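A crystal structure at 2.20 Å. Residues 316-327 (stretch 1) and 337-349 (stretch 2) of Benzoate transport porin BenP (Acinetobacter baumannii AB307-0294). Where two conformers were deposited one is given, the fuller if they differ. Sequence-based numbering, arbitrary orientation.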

# COMPACT_ATOMS: atom_id res chain seq x y z
N GLU A 316 17.57 11.01 2.21
CA GLU A 316 18.93 10.76 1.71
C GLU A 316 19.90 10.45 2.83
O GLU A 316 20.06 11.24 3.75
N ASP A 317 20.60 9.35 2.71
CA ASP A 317 21.52 8.90 3.74
C ASP A 317 20.92 8.35 5.03
O ASP A 317 21.68 7.99 5.94
N GLU A 318 19.59 8.27 5.11
CA GLU A 318 18.94 8.03 6.37
C GLU A 318 19.10 6.54 6.76
O GLU A 318 18.81 5.63 6.01
N LYS A 319 19.64 6.34 7.95
CA LYS A 319 19.62 5.05 8.66
C LYS A 319 18.46 5.08 9.72
O LYS A 319 18.29 6.01 10.54
N SER A 320 17.72 3.99 9.74
CA SER A 320 16.62 3.77 10.74
C SER A 320 16.58 2.38 11.46
O SER A 320 16.88 1.30 10.86
N TYR A 321 16.16 2.42 12.73
CA TYR A 321 16.10 1.28 13.66
C TYR A 321 14.67 1.12 14.09
O TYR A 321 14.05 2.11 14.56
N HIS A 322 14.14 -0.10 13.84
CA HIS A 322 12.67 -0.37 13.90
C HIS A 322 12.40 -1.45 14.95
O HIS A 322 13.14 -2.47 15.05
N VAL A 323 11.40 -1.24 15.77
CA VAL A 323 11.05 -2.20 16.80
C VAL A 323 9.54 -2.35 16.81
O VAL A 323 8.82 -1.32 16.67
N MET A 324 9.06 -3.56 17.09
CA MET A 324 7.67 -3.88 17.01
C MET A 324 7.29 -4.89 18.15
O MET A 324 8.03 -5.88 18.35
N TYR A 325 6.19 -4.61 18.89
CA TYR A 325 5.59 -5.57 19.80
C TYR A 325 4.09 -5.66 19.57
O TYR A 325 3.44 -4.62 19.44
N GLY A 326 3.54 -6.88 19.49
CA GLY A 326 2.13 -7.15 19.09
C GLY A 326 1.50 -8.19 20.07
O GLY A 326 2.16 -9.16 20.40
N TYR A 327 0.25 -8.00 20.50
CA TYR A 327 -0.45 -9.06 21.22
C TYR A 327 -1.83 -9.27 20.65
O TYR A 327 -2.64 -8.29 20.50
N ASN A 337 -6.94 -7.24 19.12
CA ASN A 337 -5.49 -7.18 19.00
C ASN A 337 -4.91 -5.73 18.89
O ASN A 337 -5.61 -4.74 18.54
N ALA A 338 -3.68 -5.64 19.36
CA ALA A 338 -2.97 -4.41 19.50
C ALA A 338 -1.53 -4.63 19.00
O ALA A 338 -0.93 -5.73 19.15
N MET A 339 -1.02 -3.56 18.45
CA MET A 339 0.36 -3.48 17.93
C MET A 339 0.98 -2.10 18.16
O MET A 339 0.36 -1.05 17.88
N VAL A 340 2.16 -2.09 18.72
CA VAL A 340 2.95 -0.88 18.91
C VAL A 340 4.30 -0.98 18.07
O VAL A 340 5.03 -2.03 18.10
N LYS A 341 4.65 0.05 17.37
CA LYS A 341 5.92 0.13 16.55
C LYS A 341 6.60 1.46 16.89
O LYS A 341 5.88 2.41 17.14
N TYR A 342 7.93 1.49 16.97
CA TYR A 342 8.75 2.66 17.24
C TYR A 342 9.96 2.66 16.24
O TYR A 342 10.56 1.64 16.11
N VAL A 343 10.24 3.76 15.56
CA VAL A 343 11.34 3.93 14.65
C VAL A 343 12.11 5.19 15.00
O VAL A 343 11.52 6.24 15.24
N TYR A 344 13.45 5.09 15.00
CA TYR A 344 14.34 6.20 15.07
C TYR A 344 15.18 6.21 13.79
O TYR A 344 15.62 5.17 13.34
N GLY A 345 15.35 7.40 13.21
CA GLY A 345 16.11 7.63 12.00
C GLY A 345 17.09 8.81 12.23
O GLY A 345 16.77 9.80 12.97
N HIS A 346 18.31 8.68 11.68
CA HIS A 346 19.37 9.71 11.81
C HIS A 346 20.29 9.67 10.62
O HIS A 346 20.00 8.88 9.67
N ASP A 347 21.36 10.45 10.67
CA ASP A 347 22.35 10.55 9.58
C ASP A 347 21.86 11.13 8.22
O ASP A 347 22.58 11.08 7.21
N PHE A 348 20.66 11.71 8.25
CA PHE A 348 20.18 12.55 7.17
C PHE A 348 20.34 14.04 7.60
O PHE A 348 20.46 14.38 8.77
N LYS A 349 20.29 14.91 6.60
CA LYS A 349 20.39 16.38 6.77
C LYS A 349 19.07 17.00 6.51
O LYS A 349 18.33 16.53 5.63

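Side-chain packing between two antiparallel neighbouring strands, 319-327 and 337-346, of the porin BenP. The strongest polar contact is a salt bridge at the corner the chain turns at Asp347: Lys319 (chi1 m) runs extended through chi2 and chi3 (both t), and its chi4 p turn leaves NZ 2.8 Å from OD2 of Asp347, whose chi1 is m and whose CA-to-CB bond points toward the first stretch. Next to it, the hydroxyl OH of Tyr321 hydrogen-bonds NE2 of His346 at 2.9 Å. Tyr321 takes chi1 m and His346 chi1 p, and both side-chain ends come nearer to the other stretch than their CB directions suggest; the two rings meet obliquely, centroids 5.7 Å apart and planes at 43°. One water joins the open ends of the stretches, donating to Glu316 O at 2.6 Å and accepting from Lys349 N at 2.9 Å.

The backbone ladder pairs the strands: Lys319, Tyr321, Val323, Tyr325 and Tyr327 each exchange two hydrogen bonds with His346, Tyr344, Tyr342, Val340 and Ala338, respectively. The side chains of these pairs share one face of the sheet. Here Lys319 CB lies 4.0 Å from His346 CD2, and Tyr321 CD1 approaches Tyr344 CD2 (chi1 t) at 4.1 Å, reaching that ring at its edge. Val323 and Val340, both t, add aliphatic surface to this face, whereas the end of Tyr342 (chi1 t) leads away from the first stretch.

The other face carries Ser320, His322, Met324, Val343, Lys341 and Met339. Within the first strand, Ser320 OG (chi1 p) and His322 NE2 hydrogen-bond at 3.0 Å, linking side chains two residues apart on the same face. His322 (chi1 m) receives Val343 (chi1 t) over one ring face: CG1 sits 3.6 Å from the ring centroid, only 10° off the normal, a CH-pi contact. The same CG1 also packs 4.0 Å from Ser320 CB. Farther along, Met324 CG and Lys341 CG touch at 3.9 Å; both residues have chi1 m, but the lysine's end leads away.

Two glycines make room on this face. At Gly345, Glu318 (chi1 and chi2 t) brings OE2 to 3.4 Å from CA, and an ideal CB on Gly345 would clash with Glu318 OE2. At Gly326, Met339 (chi1 and chi2 t, chi3 m) folds its CE to 4.0 Å from CA, where a CB would clash. Glu318 OE2 also meets CE1 of Phe348 (chi1 p) at 3.4 Å, while OE1 lies over a face of the phenylalanine ring.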

# COMPACT_ATOMS: atom_id res chain seq x y z
CB GLU A 316 19.45 11.99 0.94
CG GLU A 316 20.90 11.94 0.51
CD GLU A 316 21.31 13.18 -0.32
OE1 GLU A 316 20.40 13.92 -0.73
OE2 GLU A 316 22.51 13.41 -0.58
CB ASP A 317 22.55 9.96 4.06
CG ASP A 317 23.52 10.23 2.91
OD1 ASP A 317 23.77 9.40 2.03
OD2 ASP A 317 24.18 11.23 2.97
CB GLU A 318 17.45 8.44 6.36
CG GLU A 318 16.72 8.11 7.70
CD GLU A 318 15.38 8.79 7.85
OE1 GLU A 318 14.79 9.24 6.87
OE2 GLU A 318 14.93 8.94 9.04
CB LYS A 319 20.92 4.85 9.39
CG LYS A 319 22.17 4.98 8.53
CD LYS A 319 23.39 4.70 9.47
CE LYS A 319 24.78 4.47 8.83
NZ LYS A 319 25.15 5.82 8.28
CB SER A 320 15.32 4.09 10.06
OG SER A 320 15.18 3.32 8.87
CB TYR A 321 17.02 1.49 14.89
CG TYR A 321 18.44 1.86 14.50
CD1 TYR A 321 18.71 3.15 14.21
CD2 TYR A 321 19.46 0.95 14.37
CE1 TYR A 321 19.91 3.58 13.77
CE2 TYR A 321 20.75 1.39 13.95
CZ TYR A 321 20.93 2.74 13.68
OH TYR A 321 22.05 3.42 13.21
CB HIS A 322 12.10 -0.86 12.51
CG HIS A 322 12.34 0.09 11.38
ND1 HIS A 322 11.33 0.57 10.58
CD2 HIS A 322 13.48 0.58 10.86
CE1 HIS A 322 11.84 1.34 9.64
NE2 HIS A 322 13.14 1.39 9.83
CB VAL A 323 11.42 -1.68 18.19
CG1 VAL A 323 11.17 -2.75 19.24
CG2 VAL A 323 12.86 -1.28 18.25
CB MET A 324 7.44 -4.52 15.66
CG MET A 324 7.49 -3.61 14.42
SD MET A 324 8.73 -4.13 13.24
CE MET A 324 8.69 -2.86 11.99
CB TYR A 325 5.91 -5.32 21.25
CG TYR A 325 5.12 -6.32 22.17
CD1 TYR A 325 5.46 -7.67 22.19
CD2 TYR A 325 3.94 -5.90 22.91
CE1 TYR A 325 4.76 -8.58 22.95
CE2 TYR A 325 3.20 -6.79 23.67
CZ TYR A 325 3.62 -8.15 23.73
OH TYR A 325 2.92 -9.11 24.50
CB TYR A 327 -0.53 -8.85 22.71
CG TYR A 327 -0.98 -10.15 23.42
CD1 TYR A 327 -0.10 -11.22 23.58
CD2 TYR A 327 -2.32 -10.32 23.99
CE1 TYR A 327 -0.49 -12.42 24.21
CE2 TYR A 327 -2.67 -11.52 24.61
CZ TYR A 327 -1.74 -12.56 24.72
OH TYR A 327 -2.11 -13.77 25.29
CB ASN A 337 -4.95 -8.05 17.84
CG ASN A 337 -5.43 -7.58 16.50
OD1 ASN A 337 -5.00 -6.57 16.02
ND2 ASN A 337 -6.33 -8.30 15.92
CB ALA A 338 -2.92 -3.93 20.92
CB MET A 339 0.43 -3.92 16.47
CG MET A 339 1.88 -3.89 16.00
SD MET A 339 2.24 -4.71 14.46
CE MET A 339 2.12 -6.41 15.16
CB VAL A 340 3.32 -0.82 20.39
CG1 VAL A 340 4.22 0.34 20.69
CG2 VAL A 340 2.02 -0.69 21.21
CB LYS A 341 5.59 0.19 15.10
CG LYS A 341 4.66 -0.90 14.70
CD LYS A 341 4.42 -0.83 13.18
CE LYS A 341 3.50 -1.95 12.69
NZ LYS A 341 3.14 -1.56 11.29
CB TYR A 342 9.34 2.62 18.66
CG TYR A 342 10.01 3.93 19.14
CD1 TYR A 342 9.21 4.92 19.75
CD2 TYR A 342 11.44 4.18 19.08
CE1 TYR A 342 9.73 6.12 20.24
CE2 TYR A 342 11.99 5.40 19.61
CZ TYR A 342 11.11 6.36 20.18
OH TYR A 342 11.43 7.61 20.76
CB VAL A 343 10.84 4.04 13.20
CG1 VAL A 343 11.92 4.01 12.13
CG2 VAL A 343 9.95 2.90 12.90
CB TYR A 344 15.23 6.06 16.30
CG TYR A 344 16.37 7.04 16.43
CD1 TYR A 344 16.17 8.26 17.02
CD2 TYR A 344 17.67 6.73 16.02
CE1 TYR A 344 17.20 9.18 17.18
CE2 TYR A 344 18.73 7.65 16.20
CZ TYR A 344 18.45 8.89 16.75
OH TYR A 344 19.40 9.85 16.98
CB HIS A 346 20.16 9.52 13.13
CG HIS A 346 21.04 8.31 13.13
ND1 HIS A 346 22.33 8.33 13.60
CD2 HIS A 346 20.83 7.05 12.71
CE1 HIS A 346 22.86 7.14 13.49
NE2 HIS A 346 21.97 6.35 12.93
CB ASP A 347 23.13 9.20 9.32
CG ASP A 347 24.29 8.99 10.28
OD1 ASP A 347 24.51 9.82 11.21
OD2 ASP A 347 24.96 7.95 10.15
CB PHE A 348 18.74 12.23 6.73
CG PHE A 348 17.69 12.45 7.81
CD1 PHE A 348 17.55 11.54 8.88
CD2 PHE A 348 16.83 13.57 7.75
CE1 PHE A 348 16.56 11.75 9.88
CE2 PHE A 348 15.86 13.79 8.74
CZ PHE A 348 15.73 12.85 9.82
CB LYS A 349 21.39 16.97 5.76
CG LYS A 349 22.80 16.55 6.10
CD LYS A 349 23.89 16.91 5.09
CE LYS A 349 25.21 16.17 5.39
NZ LYS A 349 25.45 16.12 6.89
O HOH W 1 20.37 13.85 3.91